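Local coordinates for superoxide dismutase [Fe] (Methanothermobacter thermautotrophicus, PDB 1MA1), which catalyses the dismutation of toxic superoxide radicals to hydrogen peroxide and dioxygen, using one iron ion per subunit of a homotetramer, at residues G100-Y105 / D142-M147; K118-A123 / L164-W169; Q122-A127 / D183-F188. All coordinates share one frame; numbering follows the deposited sequence.

Contact 1: G100-Y105 / D142-M147; sequences GKLAEY and DRLFIM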
loop_
_atom_site.group_PDB
_atom_site.type_symbol
_atom_site.label_atom_id
_atom_site.label_comp_id
_atom_site.label_asym_id
_atom_site.label_seq_id
_atom_site.Cartn_x
_atom_site.Cartn_y
_atom_site.Cartn_z
ATOM N N GLY A 100 21.001 -16.500 -25.977
ATOM C CA GLY A 100 22.147 -15.870 -25.361
ATOM C C GLY A 100 22.078 -15.960 -23.850
ATOM O O GLY A 100 21.432 -16.861 -23.304
ATOM N N LYS A 101 22.741 -15.030 -23.164
ATOM C CA LYS A 101 22.863 -15.113 -21.717
ATOM C C LYS A 101 21.501 -15.136 -21.043
ATOM O O LYS A 101 21.288 -15.899 -20.112
ATOM C CB LYS A 101 23.687 -13.954 -21.161
ATOM C CG LYS A 101 25.169 -14.057 -21.469
ATOM C CD LYS A 101 25.940 -12.942 -20.776
ATOM C CE LYS A 101 27.427 -12.991 -21.089
ATOM N NZ LYS A 101 28.171 -11.854 -20.441
ATOM N N LEU A 102 20.581 -14.304 -21.519
ATOM C CA LEU A 102 19.257 -14.229 -20.935
ATOM C C LEU A 102 18.635 -15.615 -20.937
ATOM O O LEU A 102 18.093 -16.069 -19.932
ATOM C CB LEU A 102 18.386 -13.256 -21.724
ATOM C CG LEU A 102 16.987 -13.095 -21.142
ATOM C CD1 LEU A 102 17.091 -12.620 -19.715
ATOM C CD2 LEU A 102 16.192 -12.120 -21.982
ATOM N N ALA A 103 18.726 -16.292 -22.072
ATOM C CA ALA A 103 18.264 -17.674 -22.181
ATOM C C ALA A 103 18.905 -18.557 -21.121
ATOM O O ALA A 103 18.225 -19.338 -20.460
ATOM C CB ALA A 103 18.573 -18.216 -23.569
ATOM N N GLU A 104 20.222 -18.429 -20.963
ATOM C CA GLU A 104 20.940 -19.233 -19.977
ATOM C C GLU A 104 20.500 -18.936 -18.549
ATOM O O GLU A 104 20.331 -19.856 -17.755
ATOM C CB GLU A 104 22.445 -19.026 -20.102
ATOM C CG GLU A 104 22.976 -19.337 -21.475
ATOM C CD GLU A 104 24.466 -19.071 -21.617
ATOM O OE1 GLU A 104 24.918 -17.904 -21.502
ATOM O OE2 GLU A 104 25.191 -20.055 -21.853
ATOM N N TYR A 105 20.312 -17.661 -18.220
ATOM C CA TYR A 105 19.844 -17.294 -16.891
ATOM C C TYR A 105 18.423 -17.738 -16.619
ATOM O O TYR A 105 18.118 -18.163 -15.513
ATOM C CB TYR A 105 19.956 -15.796 -16.664
ATOM C CG TYR A 105 21.296 -15.382 -16.121
ATOM C CD1 TYR A 105 22.373 -15.150 -16.962
ATOM C CD2 TYR A 105 21.494 -15.246 -14.749
ATOM C CE1 TYR A 105 23.626 -14.787 -16.447
ATOM C CE2 TYR A 105 22.733 -14.892 -14.228
ATOM C CZ TYR A 105 23.792 -14.662 -15.082
ATOM O OH TYR A 105 25.009 -14.290 -14.568
ATOM N N ASP A 142 23.180 -12.958 -8.140
ATOM C CA ASP A 142 23.321 -13.359 -9.547
ATOM C C ASP A 142 22.095 -14.144 -10.044
ATOM O O ASP A 142 22.233 -15.178 -10.693
ATOM C CB ASP A 142 24.599 -14.187 -9.699
ATOM C CG ASP A 142 24.951 -14.480 -11.144
ATOM O OD1 ASP A 142 24.945 -13.551 -11.990
ATOM O OD2 ASP A 142 25.257 -15.656 -11.424
ATOM N N ARG A 143 20.904 -13.634 -9.721
ATOM C CA ARG A 143 19.649 -14.322 -9.997
ATOM C C ARG A 143 18.658 -13.363 -10.667
ATOM O O ARG A 143 18.575 -12.186 -10.293
ATOM C CB ARG A 143 19.058 -14.881 -8.691
ATOM C CG ARG A 143 20.050 -15.744 -7.924
ATOM C CD ARG A 143 19.609 -16.101 -6.510
ATOM N NE ARG A 143 18.624 -17.161 -6.551
ATOM C CZ ARG A 143 18.648 -18.255 -5.801
ATOM N NH1 ARG A 143 19.617 -18.462 -4.921
ATOM N NH2 ARG A 143 17.691 -19.153 -5.946
ATOM N N LEU A 144 17.922 -13.858 -11.662
ATOM C CA LEU A 144 16.746 -13.157 -12.157
ATOM C C LEU A 144 15.638 -13.204 -11.122
ATOM O O LEU A 144 15.348 -14.260 -10.567
ATOM C CB LEU A 144 16.246 -13.779 -13.467
ATOM C CG LEU A 144 17.176 -13.659 -14.691
ATOM C CD1 LEU A 144 16.660 -14.560 -15.807
ATOM C CD2 LEU A 144 17.291 -12.177 -15.148
ATOM N N PHE A 145 15.030 -12.052 -10.855
ATOM C CA PHE A 145 13.852 -11.944 -9.989
ATOM C C PHE A 145 12.661 -11.473 -10.815
ATOM O O PHE A 145 12.804 -10.673 -11.736
ATOM C CB PHE A 145 14.079 -10.920 -8.867
ATOM C CG PHE A 145 15.025 -11.372 -7.787
ATOM C CD1 PHE A 145 15.506 -10.462 -6.852
ATOM C CD2 PHE A 145 15.420 -12.703 -7.688
ATOM C CE1 PHE A 145 16.367 -10.865 -5.833
ATOM C CE2 PHE A 145 16.289 -13.126 -6.663
ATOM C CZ PHE A 145 16.761 -12.205 -5.737
ATOM N N ILE A 146 11.477 -11.949 -10.463
ATOM C CA ILE A 146 10.255 -11.296 -10.910
ATOM C C ILE A 146 9.691 -10.430 -9.776
ATOM O O ILE A 146 9.673 -10.844 -8.616
ATOM C CB ILE A 146 9.209 -12.355 -11.351
ATOM C CG1 ILE A 146 9.817 -13.249 -12.441
ATOM C CG2 ILE A 146 7.921 -11.673 -11.838
ATOM C CD1 ILE A 146 8.862 -14.317 -12.977
ATOM N N MET A 147 9.243 -9.222 -10.090
ATOM C CA MET A 147 8.416 -8.507 -9.119
ATOM C C MET A 147 7.018 -8.187 -9.622
ATOM O O MET A 147 6.808 -7.969 -10.818
ATOM C CB MET A 147 9.119 -7.221 -8.601
ATOM C CG MET A 147 10.106 -6.553 -9.543
ATOM S SD MET A 147 10.952 -5.048 -8.889
ATOM C CE MET A 147 12.110 -5.787 -7.990
#

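Contact 2: K118-A123 / L164-W169; sequences KEFSQA and LVLDVW. With FE (Fe (III) ion), chain G.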
loop_
_atom_site.group_PDB
_atom_site.type_symbol
_atom_site.label_atom_id
_atom_site.label_comp_id
_atom_site.label_asym_id
_atom_site.label_seq_id
_atom_site.Cartn_x
_atom_site.Cartn_y
_atom_site.Cartn_z
ATOM N N LYS A 118 5.471 -19.229 -17.274
ATOM C CA LYS A 118 4.293 -19.530 -16.481
ATOM C C LYS A 118 4.266 -18.683 -15.215
ATOM O O LYS A 118 3.247 -18.086 -14.882
ATOM C CB LYS A 118 4.290 -21.008 -16.104
ATOM C CG LYS A 118 3.110 -21.433 -15.242
ATOM C CD LYS A 118 3.412 -22.774 -14.599
ATOM C CE LYS A 118 2.243 -23.287 -13.791
ATOM N NZ LYS A 118 2.611 -24.552 -13.124
ATOM N N GLU A 119 5.396 -18.639 -14.515
ATOM C CA GLU A 119 5.504 -17.826 -13.315
ATOM C C GLU A 119 5.250 -16.351 -13.632
ATOM O O GLU A 119 4.487 -15.682 -12.928
ATOM C CB GLU A 119 6.885 -17.995 -12.670
ATOM C CG GLU A 119 7.029 -19.249 -11.836
ATOM C CD GLU A 119 8.354 -19.310 -11.093
ATOM O OE1 GLU A 119 8.877 -18.227 -10.753
ATOM O OE2 GLU A 119 8.866 -20.432 -10.833
ATOM N N PHE A 120 5.876 -15.852 -14.699
ATOM C CA PHE A 120 5.706 -14.454 -15.104
ATOM C C PHE A 120 4.241 -14.180 -15.438
ATOM O O PHE A 120 3.719 -13.102 -15.154
ATOM C CB PHE A 120 6.560 -14.145 -16.335
ATOM C CG PHE A 120 6.740 -12.680 -16.593
ATOM C CD1 PHE A 120 7.672 -11.938 -15.864
ATOM C CD2 PHE A 120 5.968 -12.030 -17.553
ATOM C CE1 PHE A 120 7.831 -10.579 -16.085
ATOM C CE2 PHE A 120 6.116 -10.662 -17.785
ATOM C CZ PHE A 120 7.048 -9.931 -17.052
ATOM N N SER A 121 3.585 -15.171 -16.038
ATOM C CA SER A 121 2.177 -15.063 -16.370
ATOM C C SER A 121 1.278 -15.037 -15.140
ATOM O O SER A 121 0.306 -14.273 -15.096
ATOM C CB SER A 121 1.773 -16.210 -17.299
ATOM O OG SER A 121 2.351 -16.052 -18.592
ATOM N N GLN A 122 1.600 -15.855 -14.139
ATOM C CA GLN A 122 0.866 -15.809 -12.887
ATOM C C GLN A 122 1.052 -14.470 -12.197
ATOM O O GLN A 122 0.119 -13.942 -11.568
ATOM C CB GLN A 122 1.340 -16.903 -11.945
ATOM C CG GLN A 122 1.130 -18.327 -12.400
ATOM C CD GLN A 122 1.443 -19.320 -11.283
ATOM O OE1 GLN A 122 1.865 -20.443 -11.547
ATOM N NE2 GLN A 122 1.228 -18.911 -10.023
ATOM N N ALA A 123 2.262 -13.935 -12.303
ATOM C CA ALA A 123 2.578 -12.641 -11.698
ATOM C C ALA A 123 1.710 -11.567 -12.306
ATOM O O ALA A 123 1.230 -10.694 -11.594
ATOM C CB ALA A 123 4.028 -12.320 -11.897
ATOM N N LEU A 164 12.196 -6.672 -18.409
ATOM C CA LEU A 164 10.987 -7.027 -19.140
ATOM C C LEU A 164 9.797 -6.519 -18.338
ATOM O O LEU A 164 9.787 -6.616 -17.107
ATOM C CB LEU A 164 10.872 -8.547 -19.255
ATOM C CG LEU A 164 10.166 -9.160 -20.464
ATOM C CD1 LEU A 164 9.519 -10.457 -20.000
ATOM C CD2 LEU A 164 9.130 -8.231 -21.041
ATOM N N VAL A 165 8.784 -6.010 -19.025
ATOM C CA VAL A 165 7.668 -5.378 -18.352
ATOM C C VAL A 165 6.355 -5.733 -19.052
ATOM O O VAL A 165 6.271 -5.731 -20.280
ATOM C CB VAL A 165 7.886 -3.831 -18.328
ATOM C CG1 VAL A 165 6.604 -3.101 -18.591
ATOM C CG2 VAL A 165 8.447 -3.406 -16.980
ATOM N N LEU A 166 5.331 -6.042 -18.274
ATOM C CA LEU A 166 4.014 -6.325 -18.833
ATOM C C LEU A 166 2.897 -5.561 -18.096
ATOM O O LEU A 166 2.609 -5.850 -16.933
ATOM C CB LEU A 166 3.755 -7.838 -18.759
ATOM C CG LEU A 166 2.347 -8.293 -19.099
ATOM C CD1 LEU A 166 1.956 -7.750 -20.467
ATOM C CD2 LEU A 166 2.282 -9.808 -19.037
ATOM N N ASP A 167 2.279 -4.587 -18.768
ATOM C CA ASP A 167 1.236 -3.783 -18.136
ATOM C C ASP A 167 0.007 -4.666 -17.952
ATOM O O ASP A 167 -0.386 -5.401 -18.856
ATOM C CB ASP A 167 0.903 -2.538 -18.989
ATOM C CG ASP A 167 -0.024 -1.549 -18.267
ATOM O OD1 ASP A 167 -0.444 -1.879 -17.145
ATOM O OD2 ASP A 167 -0.353 -0.448 -18.809
ATOM N N VAL A 168 -0.605 -4.589 -16.781
ATOM C CA VAL A 168 -1.787 -5.379 -16.540
ATOM C C VAL A 168 -2.852 -4.553 -15.802
ATOM O O VAL A 168 -3.868 -5.090 -15.329
ATOM C CB VAL A 168 -1.373 -6.665 -15.766
ATOM C CG1 VAL A 168 -1.445 -6.451 -14.249
ATOM C CG2 VAL A 168 -2.196 -7.835 -16.245
ATOM N N TRP A 169 -2.618 -3.242 -15.710
ATOM C CA TRP A 169 -3.713 -2.275 -15.588
ATOM C C TRP A 169 -4.852 -2.640 -16.545
ATOM O O TRP A 169 -4.616 -3.065 -17.674
ATOM C CB TRP A 169 -3.245 -0.849 -15.923
ATOM C CG TRP A 169 -2.422 -0.182 -14.862
ATOM C CD1 TRP A 169 -1.195 -0.567 -14.404
ATOM C CD2 TRP A 169 -2.767 1.003 -14.131
ATOM N NE1 TRP A 169 -0.757 0.292 -13.440
ATOM C CE2 TRP A 169 -1.699 1.271 -13.250
ATOM C CE3 TRP A 169 -3.874 1.866 -14.140
ATOM C CZ2 TRP A 169 -1.706 2.373 -12.377
ATOM C CZ3 TRP A 169 -3.878 2.960 -13.273
ATOM C CH2 TRP A 169 -2.801 3.199 -12.406
HETATM FE FE FE G . -0.907 1.393 -18.760
HETATM O O HOH W 1 -0.656 1.634 -16.877
#

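Contact 3: Q122-A127 / D183-F188; sequences QAAISA and DYVEAF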
loop_
_atom_site.group_PDB
_atom_site.type_symbol
_atom_site.label_atom_id
_atom_site.label_comp_id
_atom_site.label_asym_id
_atom_site.label_seq_id
_atom_site.Cartn_x
_atom_site.Cartn_y
_atom_site.Cartn_z
ATOM N N GLN A 122 1.600 -15.855 -14.139
ATOM C CA GLN A 122 0.866 -15.809 -12.887
ATOM C C GLN A 122 1.052 -14.470 -12.197
ATOM O O GLN A 122 0.119 -13.942 -11.568
ATOM C CB GLN A 122 1.340 -16.903 -11.945
ATOM C CG GLN A 122 1.130 -18.327 -12.400
ATOM C CD GLN A 122 1.443 -19.320 -11.283
ATOM O OE1 GLN A 122 1.865 -20.443 -11.547
ATOM N NE2 GLN A 122 1.228 -18.911 -10.023
ATOM N N ALA A 123 2.262 -13.935 -12.303
ATOM C CA ALA A 123 2.578 -12.641 -11.698
ATOM C C ALA A 123 1.710 -11.567 -12.306
ATOM O O ALA A 123 1.230 -10.694 -11.594
ATOM C CB ALA A 123 4.028 -12.320 -11.897
ATOM N N ALA A 124 1.485 -11.649 -13.616
ATOM C CA ALA A 124 0.621 -10.683 -14.295
ATOM C C ALA A 124 -0.846 -10.915 -13.955
ATOM O O ALA A 124 -1.568 -9.997 -13.561
ATOM C CB ALA A 124 0.829 -10.768 -15.798
ATOM N N ILE A 125 -1.291 -12.159 -14.099
ATOM C CA ILE A 125 -2.710 -12.456 -13.975
ATOM C C ILE A 125 -3.202 -12.156 -12.575
ATOM O O ILE A 125 -4.285 -11.587 -12.384
ATOM C CB ILE A 125 -2.997 -13.939 -14.338
ATOM C CG1 ILE A 125 -2.544 -14.207 -15.783
ATOM C CG2 ILE A 125 -4.479 -14.226 -14.205
ATOM C CD1 ILE A 125 -2.828 -15.583 -16.303
ATOM N N SER A 126 -2.403 -12.537 -11.584
ATOM C CA SER A 126 -2.885 -12.543 -10.199
ATOM C C SER A 126 -2.803 -11.192 -9.497
ATOM O O SER A 126 -3.228 -11.081 -8.356
ATOM C CB SER A 126 -2.109 -13.562 -9.380
ATOM O OG SER A 126 -0.764 -13.161 -9.270
ATOM N N ALA A 127 -2.254 -10.182 -10.165
ATOM C CA ALA A 127 -2.093 -8.861 -9.563
ATOM C C ALA A 127 -3.439 -8.282 -9.159
ATOM O O ALA A 127 -4.359 -8.230 -9.967
ATOM C CB ALA A 127 -1.411 -7.913 -10.547
ATOM N N ASP A 183 -6.295 -13.940 -21.432
ATOM C CA ASP A 183 -6.149 -13.995 -22.881
ATOM C C ASP A 183 -5.186 -12.927 -23.341
ATOM O O ASP A 183 -4.379 -13.159 -24.247
ATOM C CB ASP A 183 -7.471 -13.771 -23.617
ATOM C CG ASP A 183 -8.418 -14.956 -23.519
ATOM O OD1 ASP A 183 -7.964 -16.061 -23.127
ATOM O OD2 ASP A 183 -9.624 -14.769 -23.850
ATOM N N TYR A 184 -5.278 -11.747 -22.737
ATOM C CA TYR A 184 -4.320 -10.671 -22.991
ATOM C C TYR A 184 -2.878 -11.052 -22.617
ATOM O O TYR A 184 -1.955 -10.879 -23.416
ATOM C CB TYR A 184 -4.741 -9.427 -22.222
ATOM C CG TYR A 184 -3.672 -8.373 -22.140
ATOM C CD1 TYR A 184 -2.881 -8.241 -21.006
ATOM C CD2 TYR A 184 -3.469 -7.479 -23.188
ATOM C CE1 TYR A 184 -1.918 -7.231 -20.913
ATOM C CE2 TYR A 184 -2.513 -6.471 -23.111
ATOM C CZ TYR A 184 -1.747 -6.350 -21.977
ATOM O OH TYR A 184 -0.843 -5.314 -21.926
ATOM N N VAL A 185 -2.676 -11.565 -21.405
ATOM C CA VAL A 185 -1.364 -12.070 -21.023
ATOM C C VAL A 185 -0.840 -13.132 -21.987
ATOM O O VAL A 185 0.328 -13.120 -22.347
ATOM C CB VAL A 185 -1.382 -12.646 -19.589
ATOM C CG1 VAL A 185 -0.063 -13.357 -19.271
ATOM C CG2 VAL A 185 -1.654 -11.531 -18.610
ATOM N N GLU A 186 -1.702 -14.045 -22.416
ATOM C CA GLU A 186 -1.305 -15.060 -23.384
ATOM C C GLU A 186 -0.931 -14.456 -24.746
ATOM O O GLU A 186 0.052 -14.863 -25.362
ATOM C CB GLU A 186 -2.434 -16.078 -23.545
ATOM C CG GLU A 186 -2.130 -17.200 -24.491
ATOM C CD GLU A 186 -0.807 -17.855 -24.166
ATOM O OE1 GLU A 186 -0.541 -18.093 -22.960
ATOM O OE2 GLU A 186 -0.034 -18.140 -25.123
ATOM N N ALA A 187 -1.703 -13.481 -25.212
ATOM C CA ALA A 187 -1.389 -12.817 -26.477
ATOM C C ALA A 187 -0.031 -12.122 -26.414
ATOM O O ALA A 187 0.676 -12.024 -27.418
ATOM C CB ALA A 187 -2.477 -11.810 -26.830
ATOM N N PHE A 188 0.334 -11.656 -25.219
ATOM C CA PHE A 188 1.510 -10.818 -25.036
ATOM C C PHE A 188 2.763 -11.534 -25.512
ATOM O O PHE A 188 3.668 -10.911 -26.067
ATOM C CB PHE A 188 1.638 -10.448 -23.563
ATOM C CG PHE A 188 2.932 -9.771 -23.212
ATOM C CD1 PHE A 188 3.216 -8.491 -23.680
ATOM C CD2 PHE A 188 3.881 -10.425 -22.422
ATOM C CE1 PHE A 188 4.433 -7.876 -23.366
ATOM C CE2 PHE A 188 5.097 -9.818 -22.108
ATOM C CZ PHE A 188 5.376 -8.545 -22.578
#

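Contact 1: G100-Y105 / D142-M147
Tyr105 reaches from helix 100-110 to Asp142, which sits in the turn just ahead of strand 143-150, and its hydroxyl donates a hydrogen bond to the carboxylate: Tyr105 OH lies 2.7 Å from Asp142 OD1. The acceptor lone pair is the syn one, on the side of the second carboxylate oxygen, and the ring and carboxylate planes stand nearly perpendicular, 86° apart. The backbone carbonyl of Asp142, hydrogen-bonded to Lys108 NZ, comes in at the ring's edge, in its plane, with Asp142 O 3.6 Å from Tyr105 CE2. At the root of the tyrosine the contact turns apolar. Leu144 CD1 packs against Tyr105 CB at 3.6 Å, and one helical turn back Leu102 CD1 approaches Leu144 CD1 more loosely, at 4.4 Å. The contact joins helix 100-110 to the beta hairpin of strands 131-138 and 143-150 in the C-terminal domain. Asp142 and Arg143 both face Cys138 in a G1 beta bulge, and Asp142 takes up the positive phi (62°) of its first position. With its CG anti to the backbone nitrogen (chi1 -171°), Asp142 carries OD1 to the tyrosine; the same oxygen also hydrogen-bonds Tyr137 OH, so two phenols grip it. A phenylalanine in place of Tyr105 would probably cost OD1 one of its two phenol partners and leave the carboxylate freer to turn. Farther out, Phe201 of helix 194-202 meets the Tyr105 ring edge-to-face and touches both leucines, while Arg143 forms a salt bridge to Asp53 of the second subunit.

Contact 2: K118-A123 / L164-W169
Helix 113-125 passes over strand 164-167 with Phe120 and Leu166 as the closest pair of backbone positions, their CA atoms 9.1 Å apart, a spacing bridged by side chains with no hydrogen bond between the two segments. Phe120 alone spans it from the helical side. Its CG is anti to the backbone nitrogen (chi1 -164°), which sends the ring down onto the strand, where Leu164 and Leu166, two residues apart, both point toward the helix. Leu164 sets a methyl over one ring face in a CH-pi contact: CD1 lies 4.2 Å from the ring centroid of Phe120, 23° off the normal, and displaced toward the rim near CZ. Leu166 meets the same ring obliquely, with its CB 3.8 Å from Phe120 CE2 and its CD2 methyl 4.1 Å from that carbon. This is helix-on-sheet packing in the C-terminal alpha/beta domain of the iron/manganese superoxide dismutases; strand 164-167 is an outer strand of the sheet within the chain, pairing with strand 131-138, whose Ala133 also touches Phe120. Val165 points away from the helix and is packed by Leu80 and Phe84 of helix 64-86. The strand ends at the metal. Asp167 binds iron(III) through OD2, 1.9 Å from FE, and His33, His81, His171 and a water complete the coordination. Its other oxygen, OD1, accepts the backbone N-H of Trp169 at 2.9 Å in an Asx turn, approached from above the carboxylate plane, a bent bond (135°) that probably helps to fix the rotation of the carboxylate. The coordinated water lies over one face of the Trp169 ring.

Contact 3: Q122-A127 / D183-F188
Val185 of helix 181-188 and Ala124 of helix 113-125 point at each other, and the interaction between the two segments is entirely apolar. A single methyl does the touching from the valine: Val185 CG2 lies 3.8 Å from Ala124 CB and 4.0 Å from Ile125 CG1. Val185 holds CG1 anti to its backbone nitrogen (chi1 172°), an orientation that presents the other branch, CG2, to the facing helix. Ile125 joins from the flank, where its CG1 arm crosses the valine at a slant. Ala124 and Val185 also mark the nearest approach of the backbones, with 7.2 Å between their CA atoms, a short spacing in keeping with the small alanine side chain.

Polar interactions lie within the first segment and around the pair. Ser126 turns back onto Gln122, and both its hydroxyl and its N-H give hydrogen bonds to the carbonyl of that residue: Ser126 OG is 2.6 Å and Ser126 N 2.9 Å from Gln122 O, arriving from opposite faces of the carbonyl plane. Arg181, at the start of the other helix, donates NH1 to the carbonyl oxygens of Ile125 and Ala127, so the backbone at these two residues is tied to helix 181-188 by a charged group. Glu186 makes a salt bridge to Arg117, a further charged link between these two helices.

Both helices belong to the C-terminal domain, and Ala124 also packs against Leu166 of strand 164-167. With only methyl and methylene groups meeting, the valine contact itself is probably governed by shape, with directional links between the helices supplied by partners such as Arg181 and the Glu186-Arg117 pair.

Helix 113-125 serves contacts 2 and 3, which share Gln122 and Ala123 and have centres about 5 Å apart: Phe120 faces the strand, while Ala124 meets Val185 and, through its CB, also Leu166 CD2 at 3.7 Å. Leu166 CD1 packs on Phe188 CD1 at 3.5 Å, so strand 164-167 packs against both helices. The iron is bound in contact 2, about 13 Å from the Ala124 side chain, and contact 3 reaches the iron ligand Asp167 through a probable hydrogen bond, Tyr184 OH to Asp167 O, 3.1 Å. Contact 1, away from the metal, meets helix 113-125 through Ile146, whose CG2 lies 3.9 Å from Ala123 CB; its centre is about 15 Å from that of contact 2.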